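Local structure of CYTH domain-containing protein (2DC4) at residues A[24-29]-A[102-107]; A[34-39]-A[92-97]; A[43-48]-A[58-63]; A[108-113]-A[126-131]. The protein is of unknown function but belongs to the CYTH family, whose characterised members typically bind triphosphate-containing substrates in a charged tunnel through a beta barrel. One frame throughout, in Å; residues are numbered along the deposited sequence.

Interaction 1: residues A[24-29]-A[102-107]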
# COMPACT_ATOMS: atom_id res chain seq x y z
N LYS A 24 -0.07 21.55 -23.11
CA LYS A 24 0.17 20.24 -23.71
C LYS A 24 -0.73 19.15 -23.12
O LYS A 24 -0.72 18.92 -21.91
CB LYS A 24 1.64 19.87 -23.52
CG LYS A 24 2.02 18.46 -23.93
CD LYS A 24 3.54 18.30 -23.92
CE LYS A 24 4.17 18.60 -22.55
NZ LYS A 24 4.19 17.41 -21.64
N PHE A 25 -1.51 18.50 -23.97
CA PHE A 25 -2.40 17.44 -23.51
C PHE A 25 -1.58 16.21 -23.13
O PHE A 25 -0.82 15.68 -23.94
CB PHE A 25 -3.41 17.06 -24.60
CG PHE A 25 -4.34 15.95 -24.21
CD1 PHE A 25 -5.24 16.12 -23.16
CD2 PHE A 25 -4.31 14.73 -24.88
CE1 PHE A 25 -6.10 15.08 -22.79
CE2 PHE A 25 -5.17 13.69 -24.51
CZ PHE A 25 -6.06 13.87 -23.46
N PHE A 26 -1.73 15.77 -21.89
CA PHE A 26 -1.00 14.62 -21.39
C PHE A 26 -1.79 13.33 -21.54
O PHE A 26 -1.25 12.30 -21.97
CB PHE A 26 -0.63 14.82 -19.92
CG PHE A 26 0.01 13.63 -19.29
CD1 PHE A 26 1.33 13.31 -19.59
CD2 PHE A 26 -0.71 12.81 -18.44
CE1 PHE A 26 1.92 12.17 -19.03
CE2 PHE A 26 -0.14 11.67 -17.88
CZ PHE A 26 1.19 11.35 -18.18
N GLY A 27 -3.07 13.38 -21.17
CA GLY A 27 -3.91 12.20 -21.27
C GLY A 27 -5.17 12.31 -20.43
O GLY A 27 -5.37 13.28 -19.69
N ILE A 28 -6.04 11.30 -20.55
CA ILE A 28 -7.29 11.24 -19.80
C ILE A 28 -7.19 10.08 -18.81
O ILE A 28 -6.69 9.01 -19.17
CB ILE A 28 -8.49 10.98 -20.73
CG1 ILE A 28 -8.68 12.15 -21.69
CG2 ILE A 28 -9.76 10.76 -19.90
CD1 ILE A 28 -9.72 11.90 -22.76
N GLU A 29 -7.63 10.30 -17.58
CA GLU A 29 -7.61 9.25 -16.56
C GLU A 29 -9.02 9.04 -16.01
O GLU A 29 -9.64 9.98 -15.53
CB GLU A 29 -6.66 9.61 -15.41
CG GLU A 29 -5.19 9.62 -15.79
CD GLU A 29 -4.26 9.89 -14.61
OE1 GLU A 29 -4.75 10.24 -13.52
OE2 GLU A 29 -3.03 9.76 -14.78
N ARG A 102 -10.71 12.57 -15.77
CA ARG A 102 -9.79 13.71 -15.73
C ARG A 102 -8.96 13.92 -16.99
O ARG A 102 -8.32 13.00 -17.50
CB ARG A 102 -8.85 13.55 -14.52
CG ARG A 102 -7.75 14.60 -14.42
CD ARG A 102 -6.89 14.36 -13.18
NE ARG A 102 -7.62 14.66 -11.95
CZ ARG A 102 -7.15 14.45 -10.72
NH1 ARG A 102 -5.95 13.92 -10.54
NH2 ARG A 102 -7.89 14.76 -9.66
N TRP A 103 -8.99 15.16 -17.49
CA TRP A 103 -8.23 15.58 -18.66
C TRP A 103 -7.03 16.33 -18.08
O TRP A 103 -7.19 17.32 -17.38
CB TRP A 103 -9.06 16.54 -19.51
CG TRP A 103 -9.91 15.87 -20.53
CD1 TRP A 103 -9.67 15.79 -21.87
CD2 TRP A 103 -11.14 15.19 -20.30
NE1 TRP A 103 -10.68 15.11 -22.49
CE2 TRP A 103 -11.60 14.73 -21.55
CE3 TRP A 103 -11.91 14.93 -19.16
CZ2 TRP A 103 -12.79 14.02 -21.70
CZ3 TRP A 103 -13.10 14.22 -19.31
CH2 TRP A 103 -13.53 13.77 -20.57
N ILE A 104 -5.83 15.85 -18.38
CA ILE A 104 -4.61 16.46 -17.86
C ILE A 104 -3.86 17.21 -18.95
O ILE A 104 -3.61 16.68 -20.02
CB ILE A 104 -3.66 15.39 -17.25
CG1 ILE A 104 -4.41 14.58 -16.19
CG2 ILE A 104 -2.42 16.05 -16.65
CD1 ILE A 104 -3.63 13.38 -15.66
N TYR A 105 -3.52 18.47 -18.66
CA TYR A 105 -2.75 19.32 -19.58
C TYR A 105 -1.59 19.90 -18.79
O TYR A 105 -1.70 20.10 -17.59
CB TYR A 105 -3.60 20.47 -20.11
CG TYR A 105 -4.75 20.06 -20.99
CD1 TYR A 105 -4.62 20.06 -22.38
CD2 TYR A 105 -5.98 19.69 -20.44
CE1 TYR A 105 -5.70 19.71 -23.20
CE2 TYR A 105 -7.05 19.35 -21.24
CZ TYR A 105 -6.91 19.36 -22.62
OH TYR A 105 -7.99 19.05 -23.40
N LYS A 106 -0.47 20.17 -19.46
CA LYS A 106 0.70 20.71 -18.78
C LYS A 106 1.21 21.96 -19.49
O LYS A 106 1.20 22.05 -20.72
CB LYS A 106 1.81 19.66 -18.72
CG LYS A 106 1.42 18.39 -17.98
CD LYS A 106 1.98 18.36 -16.57
CE LYS A 106 3.48 18.09 -16.58
NZ LYS A 106 4.07 18.07 -15.21
N LEU A 107 1.65 22.93 -18.69
CA LEU A 107 2.19 24.18 -19.20
C LEU A 107 3.26 24.63 -18.21
O LEU A 107 2.96 25.18 -17.15
CB LEU A 107 1.08 25.23 -19.30
CG LEU A 107 1.43 26.52 -20.05
CD1 LEU A 107 1.78 26.19 -21.49
CD2 LEU A 107 0.25 27.48 -20.00
O HOH W 1 -3.95 12.75 -12.14
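F25 touches Y105 and W103, an aromatic cluster on one face of two antiparallel strands. F25 CG is anti to the backbone N (chi1 179°). Its CD1 lies over a face of the Y105 ring, toward the rim and 3.6 Å from Y105 CE1, the ring planes inclined at 57°. Toward W103 the meeting is rim to rim, with F25 CE1 3.8 Å from W103 CD1. I28 runs alongside W103 and sets CG1 over the five-membered ring in a CH-pi contact, 3.7 Å from its centroid. Between these groups the strand carries a classic beta bulge: F26 N donates to I104 O (2.8 Å) and G27 O accepts from I104 N (2.9 Å), two residues facing one. On the other face I104 CD1 packs 3.7 Å from E29 CD. A water at the edge of the R102 guanidinium accepts from NH1 (2.8 Å) and donates to E29 OE1 (3.0 Å), while R102 NE is held by N115 and E29 OE1 by Q31. The chemistry divides: W103 and Y105 pack on helix 11-21, whose F11 meets W103 edge-to-face; E29 and R102, opposite charges linked through water, lie on the face away from it, probably looking into the barrel at this end.

Interaction 2: residues A[34-39]-A[92-97]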
# COMPACT_ATOMS: atom_id res chain seq x y z
N VAL A 34 -11.72 5.51 -3.45
CA VAL A 34 -12.47 5.06 -2.28
C VAL A 34 -11.82 5.75 -1.08
O VAL A 34 -10.67 5.48 -0.73
CB VAL A 34 -12.42 3.53 -2.12
CG1 VAL A 34 -13.06 3.12 -0.80
CG2 VAL A 34 -13.13 2.86 -3.28
N TYR A 35 -12.57 6.66 -0.46
CA TYR A 35 -12.07 7.41 0.69
C TYR A 35 -12.37 6.75 2.02
O TYR A 35 -13.42 6.13 2.19
CB TYR A 35 -12.65 8.82 0.72
CG TYR A 35 -12.02 9.78 -0.27
CD1 TYR A 35 -12.36 9.75 -1.61
CD2 TYR A 35 -11.08 10.72 0.16
CE1 TYR A 35 -11.79 10.64 -2.52
CE2 TYR A 35 -10.50 11.61 -0.73
CZ TYR A 35 -10.86 11.57 -2.07
OH TYR A 35 -10.28 12.45 -2.96
N PHE A 36 -11.45 6.91 2.96
CA PHE A 36 -11.59 6.37 4.30
C PHE A 36 -11.56 7.53 5.28
O PHE A 36 -10.70 8.40 5.21
CB PHE A 36 -10.45 5.39 4.59
CG PHE A 36 -10.60 4.09 3.89
CD1 PHE A 36 -11.41 3.09 4.41
CD2 PHE A 36 -9.97 3.87 2.66
CE1 PHE A 36 -11.60 1.89 3.73
CE2 PHE A 36 -10.15 2.67 1.98
CZ PHE A 36 -10.97 1.68 2.51
N GLU A 37 -12.52 7.54 6.20
CA GLU A 37 -12.63 8.62 7.17
C GLU A 37 -11.50 8.71 8.19
O GLU A 37 -11.22 7.77 8.93
CB GLU A 37 -13.98 8.53 7.89
CG GLU A 37 -14.19 9.59 8.96
CD GLU A 37 -15.64 9.74 9.35
OE1 GLU A 37 -16.32 8.71 9.55
OE2 GLU A 37 -16.11 10.90 9.47
N LEU A 38 -10.85 9.87 8.21
CA LEU A 38 -9.76 10.14 9.13
C LEU A 38 -10.13 11.41 9.88
O LEU A 38 -11.01 12.16 9.45
CB LEU A 38 -8.46 10.40 8.38
CG LEU A 38 -7.81 9.25 7.62
CD1 LEU A 38 -6.49 9.73 7.02
CD2 LEU A 38 -7.57 8.08 8.56
N PRO A 39 -9.48 11.67 11.02
CA PRO A 39 -9.82 12.88 11.75
C PRO A 39 -9.35 14.09 10.95
O PRO A 39 -8.36 14.01 10.22
CB PRO A 39 -9.05 12.71 13.07
CG PRO A 39 -7.84 11.93 12.64
CD PRO A 39 -8.44 10.90 11.72
N PHE A 92 -10.78 1.28 9.62
CA PHE A 92 -11.20 2.50 8.94
C PHE A 92 -12.53 2.30 8.23
O PHE A 92 -12.80 1.22 7.70
CB PHE A 92 -10.12 2.94 7.94
CG PHE A 92 -8.83 3.35 8.59
CD1 PHE A 92 -8.73 4.57 9.25
CD2 PHE A 92 -7.72 2.50 8.58
CE1 PHE A 92 -7.55 4.94 9.89
CE2 PHE A 92 -6.54 2.86 9.21
CZ PHE A 92 -6.45 4.09 9.86
N LYS A 93 -13.35 3.34 8.22
CA LYS A 93 -14.66 3.28 7.59
C LYS A 93 -14.66 4.00 6.24
O LYS A 93 -14.02 5.05 6.10
CB LYS A 93 -15.71 3.92 8.50
CG LYS A 93 -15.82 3.30 9.88
CD LYS A 93 -16.47 1.93 9.84
CE LYS A 93 -16.72 1.39 11.24
NZ LYS A 93 -17.47 0.11 11.24
N VAL A 94 -15.36 3.44 5.27
CA VAL A 94 -15.44 4.06 3.95
C VAL A 94 -16.25 5.35 4.06
O VAL A 94 -17.40 5.34 4.52
CB VAL A 94 -16.10 3.14 2.91
CG1 VAL A 94 -16.30 3.89 1.60
CG2 VAL A 94 -15.24 1.91 2.68
N GLN A 95 -15.64 6.44 3.63
CA GLN A 95 -16.25 7.77 3.68
C GLN A 95 -17.10 8.02 2.43
O GLN A 95 -18.10 8.75 2.48
CB GLN A 95 -15.12 8.80 3.79
CG GLN A 95 -15.54 10.23 3.99
CD GLN A 95 -14.34 11.13 4.19
OE1 GLN A 95 -13.43 11.16 3.36
NE2 GLN A 95 -14.33 11.87 5.29
N GLY A 96 -16.70 7.43 1.32
CA GLY A 96 -17.43 7.60 0.08
C GLY A 96 -16.58 7.21 -1.11
O GLY A 96 -15.42 6.83 -0.95
N VAL A 97 -17.16 7.31 -2.30
CA VAL A 97 -16.44 6.96 -3.52
C VAL A 97 -16.58 8.07 -4.54
O VAL A 97 -17.70 8.45 -4.89
CB VAL A 97 -16.99 5.66 -4.14
CG1 VAL A 97 -16.22 5.33 -5.42
CG2 VAL A 97 -16.87 4.51 -3.14
O HOH W 2 -10.62 10.64 3.74
O HOH W 3 -12.42 5.61 9.82
O HOH W 4 -11.33 11.85 6.13
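Y35 meets both Q95 and G96 at a beta bulge, Y35 N donating to G96 O (2.9 Å) and Y35 O accepting from Q95 N (2.7 Å), where two antiparallel strands run at 156° to one another. A further backbone bond, E37 N to K93 O, prolongs the pairing beyond the bulge. The side chains of F36 and F92 cross at about a right angle: F36 CD1 rests 3.8 Å from F92 CB, and F36 CE1 meets V94 CG2. L38 approaches from farther along, with CD2 3.4 Å from F92 CE1. Q95 has CG anti to the backbone N (chi1 -174°) and an extended chain, and its OE1 comes within 3.6 Å of Y35 CB, the amide inclined at 42° to the tyrosine ring. Where the strands part, a water donates to E37 O (2.6 Å) and accepts from K93 N (2.9 Å). The Y35 hydroxyl is hydrogen-bonded to strand 42-49 at R45, and L44 of that strand pairs through its backbone with F36. Helix 80-89 covers V34 and F36 through I84, and I160 of helix 159-162 packs on Y35 and Q95. F92 touches F92 of the second subunit, which brings this end of the barrel to the dimer interface.

Interaction 3: residues A[43-48]-A[58-63]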
# COMPACT_ATOMS: atom_id res chain seq x y z
N LEU A 43 -6.86 13.14 4.99
CA LEU A 43 -7.58 12.39 3.96
C LEU A 43 -6.83 11.11 3.63
O LEU A 43 -5.61 11.07 3.67
CB LEU A 43 -7.69 13.22 2.68
CG LEU A 43 -8.45 14.54 2.71
CD1 LEU A 43 -8.19 15.30 1.40
CD2 LEU A 43 -9.93 14.28 2.89
N LEU A 44 -7.58 10.06 3.29
CA LEU A 44 -6.99 8.78 2.91
C LEU A 44 -7.86 8.15 1.84
O LEU A 44 -9.07 8.04 2.00
CB LEU A 44 -6.91 7.83 4.11
CG LEU A 44 -6.35 6.42 3.82
CD1 LEU A 44 -4.92 6.52 3.30
CD2 LEU A 44 -6.41 5.58 5.08
N ARG A 45 -7.24 7.74 0.74
CA ARG A 45 -8.02 7.11 -0.31
C ARG A 45 -7.20 6.12 -1.10
O ARG A 45 -5.97 6.16 -1.11
CB ARG A 45 -8.56 8.17 -1.29
CG ARG A 45 -7.47 8.75 -2.17
CD ARG A 45 -7.96 9.84 -3.11
NE ARG A 45 -6.84 10.35 -3.89
CZ ARG A 45 -6.64 11.63 -4.17
NH1 ARG A 45 -7.50 12.55 -3.74
NH2 ARG A 45 -5.58 12.00 -4.88
N VAL A 46 -7.91 5.20 -1.75
CA VAL A 46 -7.29 4.22 -2.62
C VAL A 46 -7.85 4.56 -3.99
O VAL A 46 -9.06 4.56 -4.20
CB VAL A 46 -7.71 2.78 -2.26
CG1 VAL A 46 -7.21 1.83 -3.34
CG2 VAL A 46 -7.15 2.40 -0.90
N ARG A 47 -6.96 4.88 -4.92
CA ARG A 47 -7.37 5.24 -6.27
C ARG A 47 -7.08 4.17 -7.31
O ARG A 47 -6.01 3.55 -7.30
CB ARG A 47 -6.68 6.54 -6.70
CG ARG A 47 -6.78 6.82 -8.20
CD ARG A 47 -6.28 8.22 -8.55
NE ARG A 47 -7.11 9.25 -7.94
CZ ARG A 47 -6.80 10.55 -7.88
NH1 ARG A 47 -5.66 10.97 -8.41
NH2 ARG A 47 -7.61 11.41 -7.30
N LYS A 48 -8.04 3.97 -8.20
CA LYS A 48 -7.92 3.04 -9.32
C LYS A 48 -8.10 3.86 -10.59
O LYS A 48 -9.07 4.62 -10.71
CB LYS A 48 -9.01 1.97 -9.26
CG LYS A 48 -8.81 0.94 -8.18
CD LYS A 48 -9.94 -0.08 -8.15
CE LYS A 48 -11.23 0.50 -7.58
NZ LYS A 48 -12.30 -0.52 -7.43
N THR A 58 -3.23 7.06 -1.35
CA THR A 58 -2.86 8.45 -1.15
C THR A 58 -3.34 8.99 0.19
O THR A 58 -4.48 8.77 0.61
CB THR A 58 -3.45 9.36 -2.25
OG1 THR A 58 -4.88 9.38 -2.12
CG2 THR A 58 -3.08 8.86 -3.64
N TYR A 59 -2.43 9.68 0.87
CA TYR A 59 -2.70 10.30 2.17
C TYR A 59 -2.46 11.79 2.00
O TYR A 59 -1.48 12.20 1.38
CB TYR A 59 -1.74 9.75 3.22
CG TYR A 59 -1.75 10.50 4.54
CD1 TYR A 59 -2.66 10.18 5.55
CD2 TYR A 59 -0.84 11.53 4.79
CE1 TYR A 59 -2.66 10.86 6.77
CE2 TYR A 59 -0.84 12.22 6.00
CZ TYR A 59 -1.75 11.88 6.98
OH TYR A 59 -1.74 12.55 8.19
N LYS A 60 -3.36 12.59 2.55
CA LYS A 60 -3.21 14.04 2.46
C LYS A 60 -3.55 14.71 3.77
O LYS A 60 -4.40 14.24 4.54
CB LYS A 60 -4.11 14.63 1.38
CG LYS A 60 -3.72 14.29 -0.05
CD LYS A 60 -4.54 15.11 -1.03
CE LYS A 60 -4.18 14.79 -2.47
NZ LYS A 60 -4.93 15.63 -3.44
N GLU A 61 -2.88 15.82 4.03
CA GLU A 61 -3.13 16.61 5.22
C GLU A 61 -3.32 18.04 4.74
O GLU A 61 -2.43 18.61 4.13
CB GLU A 61 -1.95 16.53 6.18
CG GLU A 61 -2.05 17.52 7.34
CD GLU A 61 -1.03 17.24 8.42
OE1 GLU A 61 0.18 17.18 8.11
OE2 GLU A 61 -1.44 17.09 9.59
N ILE A 62 -4.50 18.60 5.01
CA ILE A 62 -4.81 19.97 4.63
C ILE A 62 -3.95 20.88 5.50
O ILE A 62 -3.91 20.72 6.72
CB ILE A 62 -6.28 20.33 4.90
CG1 ILE A 62 -7.20 19.21 4.42
CG2 ILE A 62 -6.63 21.65 4.23
CD1 ILE A 62 -7.06 18.87 2.97
N LEU A 63 -3.28 21.85 4.88
CA LEU A 63 -2.41 22.76 5.62
C LEU A 63 -2.96 24.17 5.77
O LEU A 63 -2.42 24.97 6.55
CB LEU A 63 -1.04 22.81 4.96
CG LEU A 63 -0.36 21.45 4.71
CD1 LEU A 63 0.97 21.67 4.00
CD2 LEU A 63 -0.17 20.71 6.02
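R45 and T58 cross obliquely in the middle of a beta hairpin, and the arginine side chain can be followed atom by atom. CB starts 4.0 Å from T58 OG1. CG is turned between its own backbone N and carbonyl carbon (chi1 72°), the crowded position; its approach to OG1 is too short in the model to be trusted. From there the chain is extended: CD is 3.3 Å from T58 OG1, and NE is 2.8 Å from T58 OG1 but too poorly angled for a hydrogen bond. At the tip, NH2 lies 3.9 Å from K60 CE, and both NH1 and NH2 are near K60 NZ, while NH1 is hydrogen-bonded to Y35 OH. One face of the guanidinium is covered by R47 NH2, 3.2 Å above its plane and over its centre. In the backbone, R45 and T58 form a hydrogen-bonded pair, R45 N to T58 O and T58 N to R45 O both 2.9 Å. L43 and K60 repeat this pattern, and L43 CD1 packs 4.1 Å from I62 CD1. K60 also makes a cation-pi contact with F70. Acids offset part of this gathered charge, D33 through a salt bridge to R47, E2 and E72 through long, weak ion pairs with K60; the remaining basic cluster could attract an anionic ligand, consistent with the triphosphate-binding tunnels of CYTH relatives.

Interaction 4: residues A[108-113]-A[126-131]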
# COMPACT_ATOMS: atom_id res chain seq x y z
N ASN A 108 4.52 24.38 -18.56
CA ASN A 108 5.62 24.73 -17.68
C ASN A 108 5.45 24.04 -16.33
O ASN A 108 5.27 22.82 -16.27
CB ASN A 108 5.69 26.25 -17.50
CG ASN A 108 5.84 26.98 -18.81
OD1 ASN A 108 6.70 26.65 -19.63
ND2 ASN A 108 5.01 28.00 -19.03
N ASN A 109 5.49 24.81 -15.25
CA ASN A 109 5.36 24.25 -13.91
C ASN A 109 3.90 24.19 -13.44
O ASN A 109 3.63 23.95 -12.27
CB ASN A 109 6.18 25.07 -12.92
CG ASN A 109 5.72 26.50 -12.83
OD1 ASN A 109 5.30 27.10 -13.83
ND2 ASN A 109 5.80 27.07 -11.64
N VAL A 110 2.99 24.40 -14.37
CA VAL A 110 1.56 24.37 -14.06
C VAL A 110 0.89 23.14 -14.67
O VAL A 110 1.18 22.77 -15.80
CB VAL A 110 0.84 25.63 -14.58
CG1 VAL A 110 -0.68 25.46 -14.47
CG2 VAL A 110 1.29 26.84 -13.78
N THR A 111 0.01 22.52 -13.89
CA THR A 111 -0.72 21.36 -14.36
C THR A 111 -2.21 21.68 -14.26
O THR A 111 -2.68 22.20 -13.25
CB THR A 111 -0.43 20.12 -13.50
OG1 THR A 111 0.97 19.80 -13.59
CG2 THR A 111 -1.25 18.92 -13.98
N PHE A 112 -2.93 21.40 -15.34
CA PHE A 112 -4.36 21.63 -15.38
C PHE A 112 -5.03 20.27 -15.28
O PHE A 112 -4.71 19.36 -16.05
CB PHE A 112 -4.78 22.28 -16.69
CG PHE A 112 -4.12 23.60 -16.96
CD1 PHE A 112 -2.92 23.67 -17.67
CD2 PHE A 112 -4.69 24.78 -16.49
CE1 PHE A 112 -2.30 24.89 -17.91
CE2 PHE A 112 -4.08 26.01 -16.72
CZ PHE A 112 -2.88 26.07 -17.43
N GLU A 113 -5.94 20.12 -14.33
CA GLU A 113 -6.68 18.87 -14.21
C GLU A 113 -8.14 19.24 -14.39
O GLU A 113 -8.75 19.81 -13.48
CB GLU A 113 -6.46 18.22 -12.83
CG GLU A 113 -4.99 18.00 -12.47
CD GLU A 113 -4.80 17.22 -11.18
OE1 GLU A 113 -5.52 17.50 -10.20
OE2 GLU A 113 -3.92 16.34 -11.15
N ILE A 126 -6.09 23.87 -10.82
CA ILE A 126 -4.87 24.43 -11.39
C ILE A 126 -3.82 24.21 -10.30
O ILE A 126 -3.93 24.75 -9.19
CB ILE A 126 -5.00 25.94 -11.70
CG1 ILE A 126 -6.17 26.17 -12.67
CG2 ILE A 126 -3.69 26.45 -12.31
CD1 ILE A 126 -6.31 27.64 -13.11
N GLU A 127 -2.81 23.42 -10.63
CA GLU A 127 -1.76 23.04 -9.70
C GLU A 127 -0.40 23.60 -10.13
O GLU A 127 -0.08 23.66 -11.31
CB GLU A 127 -1.70 21.52 -9.63
CG GLU A 127 -2.79 20.93 -8.73
CD GLU A 127 -2.64 19.43 -8.66
OE1 GLU A 127 -1.51 18.96 -8.56
OE2 GLU A 127 -3.65 18.73 -8.72
N VAL A 128 0.42 23.98 -9.17
CA VAL A 128 1.75 24.48 -9.49
C VAL A 128 2.77 23.86 -8.56
O VAL A 128 2.46 23.50 -7.43
CB VAL A 128 1.81 26.02 -9.36
CG1 VAL A 128 1.58 26.43 -7.93
CG2 VAL A 128 3.16 26.54 -9.85
N ILE A 129 4.00 23.71 -9.06
CA ILE A 129 5.08 23.16 -8.26
C ILE A 129 5.98 24.32 -7.85
O ILE A 129 6.50 25.03 -8.71
CB ILE A 129 5.91 22.15 -9.08
CG1 ILE A 129 5.01 21.00 -9.55
CG2 ILE A 129 7.06 21.61 -8.23
CD1 ILE A 129 5.70 20.01 -10.47
N THR A 130 6.13 24.54 -6.55
CA THR A 130 6.96 25.64 -6.05
C THR A 130 7.39 25.43 -4.60
O THR A 130 6.70 24.78 -3.82
CB THR A 130 6.20 26.99 -6.16
OG1 THR A 130 5.90 27.27 -7.53
CG2 THR A 130 7.03 28.12 -5.59
N SER A 131 8.55 25.98 -4.25
CA SER A 131 9.06 25.87 -2.90
C SER A 131 8.43 26.94 -2.04
O SER A 131 8.40 26.84 -0.81
CB SER A 131 10.59 26.03 -2.89
OG SER A 131 11.22 25.00 -3.63
O HOH W 5 -0.54 16.82 -10.81
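E113 and E127 both hold CG anti to the carbonyl carbon (chi1 -55° and -80°), and from there both chains run extended. Their carboxylates meet with E113 OE1 2.7 Å from E127 OE2, the two planes turned 74° apart. A water donates to E127 OE1 at 3.3 Å and, weakly, to E113 OE2. The opposite face of the hairpin is apolar. There V110 CG1 touches I126 CG2 at 3.8 Å and also sits over one face of the F112 ring, 3.7 Å above its plane and toward the rim, while I126 CG1 approaches the same ring obliquely. At the border of this face N109, its CG between its backbone N and carbonyl carbon, lies alongside V128 with ND2 only 3.2 Å from V128 CG2, a tight fit of amide against methyl. T111 and E127 supply the central backbone pair, T111 N to E127 O (2.8 Å) and E127 N to T111 O (2.9 Å). I129 N to N109 O, at 3.2 Å, is longer. Helix 133-146 packs on the apolar face, I139 against V110, I140 against V128 and V143 against F112. On the glutamate side, E4 of strand 2-8 brings another carboxylate near E127, and R102 of strand 94-107 makes a weak, long ion pair with E113. Backbone hydrogen bonds seat the hairpin between these strands: I126 with V5 and V128 with I3, and F112 with Y105.

Overall arrangement
All four contacts belong to one antiparallel sheet of eight strands closed into a barrel, the fold of the CYTH family. Interactions 1 and 2 join the same two strands, 24-36 and 94-107, with centres 27 Å apart on opposite sides of the chain's centre. Interaction 3, a local hairpin, is nested within the loops closed by both; its centre is 10 Å from that of interaction 2, and both touch the second subunit. Interaction 4 follows in the chain, 12 Å from interaction 1 between centres, joined to it by a probable backbone hydrogen bond between Y105 and F112. Long-range pairings thus hold the hairpins together, and charged groups of interactions 1, 3 and 4, with R102 near R47 and E113, probably line the tunnel.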